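Nucleoside kinase (Methanococcus jannaschii, PDB 2C4E) phosphorylates a wide range of nucleosides to their monophosphates, preferring inosine, guanosine and cytidine as acceptors and ATP as the phosphate donor. Local coordinates at residues K39-A44 against E75-N80; K53-N58 against F253-V258. One frame throughout, in Å; residues are numbered along the deposited sequence.

Contact 1: residues K39-A44 against E75-N80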
loop_
_atom_site.group_PDB
_atom_site.type_symbol
_atom_site.label_atom_id
_atom_site.label_comp_id
_atom_site.label_asym_id
_atom_site.label_seq_id
_atom_site.Cartn_x
_atom_site.Cartn_y
_atom_site.Cartn_z
ATOM N N LYS A 39 3.177 3.338 10.158
ATOM C CA LYS A 39 3.436 1.902 10.261
ATOM C C LYS A 39 3.199 1.478 11.716
ATOM O O LYS A 39 3.594 2.188 12.640
ATOM C CB LYS A 39 4.901 1.679 9.842
ATOM C CG LYS A 39 5.510 0.307 9.991
ATOM C CD LYS A 39 7.046 0.405 10.157
ATOM C CE LYS A 39 7.825 -0.373 9.098
ATOM N NZ LYS A 39 8.908 0.447 8.482
ATOM N N TYR A 40 2.517 0.349 11.911
ATOM C CA TYR A 40 2.323 -0.245 13.241
ATOM C C TYR A 40 2.818 -1.670 13.208
ATOM O O TYR A 40 2.631 -2.369 12.218
ATOM C CB TYR A 40 0.852 -0.267 13.648
ATOM C CG TYR A 40 0.244 1.103 13.776
ATOM C CD1 TYR A 40 -0.492 1.648 12.735
ATOM C CD2 TYR A 40 0.415 1.857 14.935
ATOM C CE1 TYR A 40 -1.045 2.914 12.836
ATOM C CE2 TYR A 40 -0.143 3.121 15.054
ATOM C CZ TYR A 40 -0.869 3.644 13.998
ATOM O OH TYR A 40 -1.424 4.893 14.098
ATOM N N TYR A 41 3.447 -2.091 14.298
ATOM C CA TYR A 41 3.864 -3.477 14.436
ATOM C C TYR A 41 2.615 -4.339 14.569
ATOM O O TYR A 41 1.712 -4.040 15.358
ATOM C CB TYR A 41 4.817 -3.632 15.627
ATOM C CG TYR A 41 6.094 -2.820 15.484
ATOM C CD1 TYR A 41 6.563 -2.025 16.527
ATOM C CD2 TYR A 41 6.819 -2.824 14.295
ATOM C CE1 TYR A 41 7.717 -1.283 16.395
ATOM C CE2 TYR A 41 7.971 -2.079 14.155
ATOM C CZ TYR A 41 8.418 -1.307 15.208
ATOM O OH TYR A 41 9.569 -0.560 15.063
ATOM N N GLY A 42 2.563 -5.403 13.773
ATOM C CA GLY A 42 1.390 -6.254 13.692
ATOM C C GLY A 42 1.677 -7.692 13.320
ATOM O O GLY A 42 2.792 -8.194 13.530
ATOM N N GLY A 43 0.664 -8.342 12.753
ATOM C CA GLY A 43 0.674 -9.774 12.490
ATOM C C GLY A 43 0.071 -10.508 13.677
ATOM O O GLY A 43 0.501 -10.295 14.803
ATOM N N ALA A 44 -0.936 -11.344 13.442
ATOM C CA ALA A 44 -1.635 -12.033 14.550
ATOM C C ALA A 44 -0.720 -12.802 15.510
ATOM O O ALA A 44 -0.913 -12.728 16.728
ATOM C CB ALA A 44 -2.726 -12.926 14.012
ATOM N N GLU A 75 12.561 -5.725 14.434
ATOM C CA GLU A 75 13.491 -6.670 15.046
ATOM C C GLU A 75 14.056 -6.175 16.374
ATOM O O GLU A 75 14.086 -6.925 17.342
ATOM C CB GLU A 75 14.635 -6.982 14.092
ATOM C CG GLU A 75 15.614 -8.014 14.621
ATOM C CD GLU A 75 16.750 -8.250 13.662
ATOM O OE1 GLU A 75 17.816 -7.624 13.835
ATOM O OE2 GLU A 75 16.565 -9.050 12.730
ATOM N N ARG A 76 14.522 -4.926 16.406
ATOM C CA ARG A 76 15.061 -4.319 17.627
ATOM C C ARG A 76 13.994 -4.214 18.709
ATOM O O ARG A 76 14.266 -4.453 19.886
ATOM C CB ARG A 76 15.647 -2.934 17.326
ATOM N N TYR A 77 12.781 -3.863 18.288
ATOM C CA TYR A 77 11.599 -3.774 19.153
ATOM C C TYR A 77 11.296 -5.100 19.856
ATOM O O TYR A 77 11.040 -5.128 21.060
ATOM C CB TYR A 77 10.418 -3.314 18.288
ATOM C CG TYR A 77 9.014 -3.450 18.844
ATOM C CD1 TYR A 77 8.445 -2.434 19.604
ATOM C CD2 TYR A 77 8.226 -4.556 18.535
ATOM C CE1 TYR A 77 7.144 -2.540 20.083
ATOM C CE2 TYR A 77 6.928 -4.669 19.000
ATOM C CZ TYR A 77 6.389 -3.657 19.777
ATOM O OH TYR A 77 5.100 -3.747 20.230
ATOM N N LEU A 78 11.345 -6.200 19.111
ATOM C CA LEU A 78 11.097 -7.514 19.690
ATOM C C LEU A 78 12.254 -7.943 20.591
ATOM O O LEU A 78 12.032 -8.530 21.648
ATOM C CB LEU A 78 10.860 -8.559 18.593
ATOM C CG LEU A 78 9.548 -8.423 17.815
ATOM C CD1 LEU A 78 9.514 -9.426 16.662
ATOM C CD2 LEU A 78 8.335 -8.600 18.709
ATOM N N LYS A 79 13.484 -7.643 20.175
ATOM C CA LYS A 79 14.652 -7.982 20.977
ATOM C C LYS A 79 14.598 -7.227 22.303
ATOM O O LYS A 79 14.908 -7.786 23.353
ATOM C CB LYS A 79 15.953 -7.671 20.224
ATOM C CG LYS A 79 16.340 -8.726 19.192
ATOM C CD LYS A 79 17.626 -8.334 18.455
ATOM C CE LYS A 79 17.928 -9.280 17.305
ATOM N NZ LYS A 79 19.060 -8.789 16.468
ATOM N N ASN A 80 14.155 -5.971 22.253
ATOM C CA ASN A 80 14.098 -5.117 23.441
ATOM C C ASN A 80 13.024 -5.567 24.424
ATOM O O ASN A 80 13.147 -5.345 25.632
ATOM C CB ASN A 80 13.893 -3.642 23.051
ATOM C CG ASN A 80 15.187 -2.952 22.659
ATOM O OD1 ASN A 80 16.266 -3.549 22.687
ATOM N ND2 ASN A 80 15.087 -1.675 22.293
#
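Tyr41 and Tyr77 bring their rings together between strand and helix, while the polar atom gripped by more than one group lies on the helix: Glu75 OE1. Lys79 NZ, one turn on, reaches Glu75 OE1 in a salt bridge of 3.1 Å, coming from above the carboxylate plane, 63° out of it, and the backbone N of Asn71 adds a weak hydrogen bond. Glu75 OE2 is held by Tyr90 OH, so the carboxylate is held at both oxygens.

Across the contact itself no hydrogen bond forms; the two tyrosines do all the touching. Tyr41 CD1 sits over the centre of the Tyr77 ring, 3.4 Å above its plane. The neighbouring Tyr41 CE1 lies 3.5 Å from Tyr77 CD1 and 3.9 Å from Tyr77 CB, at the root of the side chain. The planes meet at 36° with centroids 4.3 Å apart, an oblique pair in which the two side chains reach from strand and helix in opposing directions and overlap along their rings. Tyr77 gets there with CG anti to its backbone N (chi1 166°), and its hydroxyl, beyond the pair, hydrogen-bonds to Gln284 OE1, which steadies the far end of the ring.

Gly43, a substrate-binding residue, follows closely and takes the N-cap position of helix 44-54. The Tyr41 ring does stack on Tyr74, whose hydroxyl bonds to Gly42 O, and touches Leu16. Strand 33-42, outermost in the chain's own four-stranded sheet, the lid in ribokinase-family enzymes, thus leans on helix 73-80, while Tyr77 and Leu78 rest on Val50 of helix 44-54.

Contact 2: residues K53-N58 against F253-V258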
loop_
_atom_site.group_PDB
_atom_site.type_symbol
_atom_site.label_atom_id
_atom_site.label_comp_id
_atom_site.label_asym_id
_atom_site.label_seq_id
_atom_site.Cartn_x
_atom_site.Cartn_y
_atom_site.Cartn_z
ATOM N N LYS A 53 3.987 -11.508 26.407
ATOM C CA LYS A 53 5.210 -11.055 27.069
ATOM C C LYS A 53 4.925 -9.881 27.989
ATOM O O LYS A 53 5.466 -9.811 29.077
ATOM C CB LYS A 53 6.282 -10.687 26.050
ATOM C CG LYS A 53 7.647 -10.377 26.668
ATOM C CD LYS A 53 8.295 -11.621 27.316
ATOM C CE LYS A 53 9.675 -11.308 27.845
ATOM N NZ LYS A 53 10.475 -12.528 28.177
ATOM N N LYS A 54 4.064 -8.973 27.539
ATOM C CA LYS A 54 3.676 -7.810 28.333
ATOM C C LYS A 54 2.979 -8.228 29.625
ATOM O O LYS A 54 3.110 -7.545 30.634
ATOM C CB LYS A 54 2.771 -6.881 27.515
ATOM C CG LYS A 54 3.540 -5.878 26.647
ATOM C CD LYS A 54 4.230 -4.807 27.531
ATOM C CE LYS A 54 3.697 -3.376 27.326
ATOM N NZ LYS A 54 3.280 -2.753 28.616
ATOM N N LEU A 55 2.245 -9.344 29.572
ATOM C CA LEU A 55 1.588 -9.930 30.753
ATOM C C LEU A 55 2.522 -10.757 31.650
ATOM O O LEU A 55 2.073 -11.373 32.611
ATOM C CB LEU A 55 0.389 -10.782 30.327
ATOM C CG LEU A 55 -0.736 -9.977 29.678
ATOM C CD1 LEU A 55 -1.745 -10.900 29.026
ATOM C CD2 LEU A 55 -1.388 -9.046 30.676
ATOM N N GLY A 56 3.808 -10.785 31.333
ATOM C CA GLY A 56 4.799 -11.425 32.181
ATOM C C GLY A 56 4.998 -12.901 31.924
ATOM O O GLY A 56 5.453 -13.624 32.806
ATOM N N VAL A 57 4.658 -13.356 30.721
ATOM C CA VAL A 57 4.833 -14.753 30.340
ATOM C C VAL A 57 5.794 -14.777 29.176
ATOM O O VAL A 57 5.692 -13.958 28.265
ATOM C CB VAL A 57 3.495 -15.424 29.987
ATOM C CG1 VAL A 57 3.727 -16.825 29.393
ATOM C CG2 VAL A 57 2.608 -15.471 31.223
ATOM N N ASN A 58 6.763 -15.679 29.228
ATOM C CA ASN A 58 7.798 -15.709 28.214
ATOM C C ASN A 58 7.197 -16.257 26.948
ATOM O O ASN A 58 6.491 -17.247 26.991
ATOM C CB ASN A 58 8.983 -16.559 28.672
ATOM C CG ASN A 58 9.742 -15.918 29.814
ATOM O OD1 ASN A 58 10.021 -14.722 29.791
ATOM N ND2 ASN A 58 10.060 -16.704 30.829
ATOM N N PHE A 253 -5.892 -14.731 27.675
ATOM C CA PHE A 253 -6.454 -16.031 28.029
ATOM C C PHE A 253 -5.341 -17.060 28.237
ATOM O O PHE A 253 -5.302 -17.765 29.220
ATOM C CB PHE A 253 -7.393 -16.494 26.921
ATOM C CG PHE A 253 -8.218 -17.690 27.278
ATOM C CD1 PHE A 253 -9.561 -17.538 27.570
ATOM C CD2 PHE A 253 -7.671 -18.966 27.290
ATOM C CE1 PHE A 253 -10.331 -18.623 27.909
ATOM C CE2 PHE A 253 -8.454 -20.060 27.628
ATOM C CZ PHE A 253 -9.796 -19.871 27.926
ATOM N N LEU A 254 -4.446 -17.146 27.264
ATOM C CA LEU A 254 -3.360 -18.123 27.296
ATOM C C LEU A 254 -2.320 -17.789 28.372
ATOM O O LEU A 254 -1.762 -18.685 28.998
ATOM C CB LEU A 254 -2.693 -18.182 25.925
ATOM C CG LEU A 254 -3.611 -18.672 24.807
ATOM C CD1 LEU A 254 -2.896 -18.542 23.476
ATOM C CD2 LEU A 254 -4.019 -20.117 25.050
ATOM N N SER A 255 -2.079 -16.507 28.608
ATOM C CA SER A 255 -1.159 -16.094 29.668
ATOM C C SER A 255 -1.691 -16.515 31.037
ATOM O O SER A 255 -0.960 -17.045 31.880
ATOM C CB SER A 255 -0.916 -14.581 29.640
ATOM O OG SER A 255 -0.221 -14.190 28.461
ATOM N N ALA A 256 -2.978 -16.259 31.253
ATOM C CA ALA A 256 -3.654 -16.666 32.475
ATOM C C ALA A 256 -3.618 -18.168 32.625
ATOM O O ALA A 256 -3.419 -18.690 33.723
ATOM C CB ALA A 256 -5.070 -16.177 32.477
ATOM N N TYR A 257 -3.778 -18.887 31.520
ATOM C CA TYR A 257 -3.745 -20.329 31.606
ATOM C C TYR A 257 -2.386 -20.830 32.084
ATOM O O TYR A 257 -2.313 -21.667 33.014
ATOM C CB TYR A 257 -4.151 -20.986 30.284
ATOM C CG TYR A 257 -4.313 -22.459 30.463
ATOM C CD1 TYR A 257 -5.517 -22.983 30.891
ATOM C CD2 TYR A 257 -3.247 -23.328 30.266
ATOM C CE1 TYR A 257 -5.675 -24.350 31.092
ATOM C CE2 TYR A 257 -3.396 -24.683 30.451
ATOM C CZ TYR A 257 -4.610 -25.186 30.871
ATOM O OH TYR A 257 -4.765 -26.546 31.069
ATOM N N VAL A 258 -1.312 -20.319 31.486
ATOM C CA VAL A 258 0.049 -20.694 31.872
ATOM C C VAL A 258 0.327 -20.295 33.307
ATOM O O VAL A 258 1.058 -21.001 34.046
ATOM C CB VAL A 258 1.102 -20.097 30.890
ATOM C CG1 VAL A 258 2.545 -20.230 31.431
ATOM C CG2 VAL A 258 0.956 -20.784 29.547
#
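Leu55 and Val57 face Ser255 and Val258 in a contact made without any hydrogen bond between the two segments. The touches are van der Waals contacts. Leu55 lays its CD1 branch 3.8 Å from Ser255 CB, and Leu55 CD1 also lies 3.7 Å from Ser255 OG, a van der Waals neighbour rather than a polar partner. Val57 divides its methyls: CG2 packs over the serine, 4.0 Å from Ser255 CB, and CG1 meets Val258 CG1 at 4.1 Å. The small serine side chain is consistent with the close backbones, the CA atoms of Val57 and Ser255 lying 6.2 Å apart.

Backbone bonds shape the first segment. Helix 44-54 ends in a Schellman motif, where Gly56 takes a positive phi of 87° and Gly56 N bonds to Lys53 O at 3.0 Å. This turn carries the chain from the helix into strand 58-62, outermost within this chain in the large sheet of the ribokinase fold, and swings Val57 toward helix 245-258. The start of that helix holds the substrate-binding Asp247, the probable proton acceptor, whereas Ser255 and Val258 belong to its far end; Val258 also rests on Ile8 and Ile133.

Side-chain polar bonds stay within each side or lead outside. Ser255 OG stands beside its own backbone N (chi1 -66°) and hydrogen-bonds back to Ala251 O, a turn earlier, which satisfies the buried hydroxyl. Lys53 NZ gives a 2.8 Å bond to Asn58 OD1, in the carbonyl plane, and a second to Asp82 O. Lys259 NZ, just beyond helix 245-258, reaches across to Leu55 O.

From the N terminus the chain enters strand 33-42 and, at 39-44, supplies the first half of contact 1; helix 44-54 follows directly and leads into 53-58, the first half of contact 2. Segment 75-80 then closes contact 1 around a loop of 30 residues, whereas contact 2 waits for 253-258, after 194 residues. Their segments alternate, so the loops cross and neither nests in the other. Contact 1 joins the small sheet to helix 73-80; contact 2 joins the end of helix 44-54 to helix 245-258 beside the large sheet. The centres are about 18 Å apart and the nearest atoms about 7 Å, without touching, with helix 44-54 bridging them.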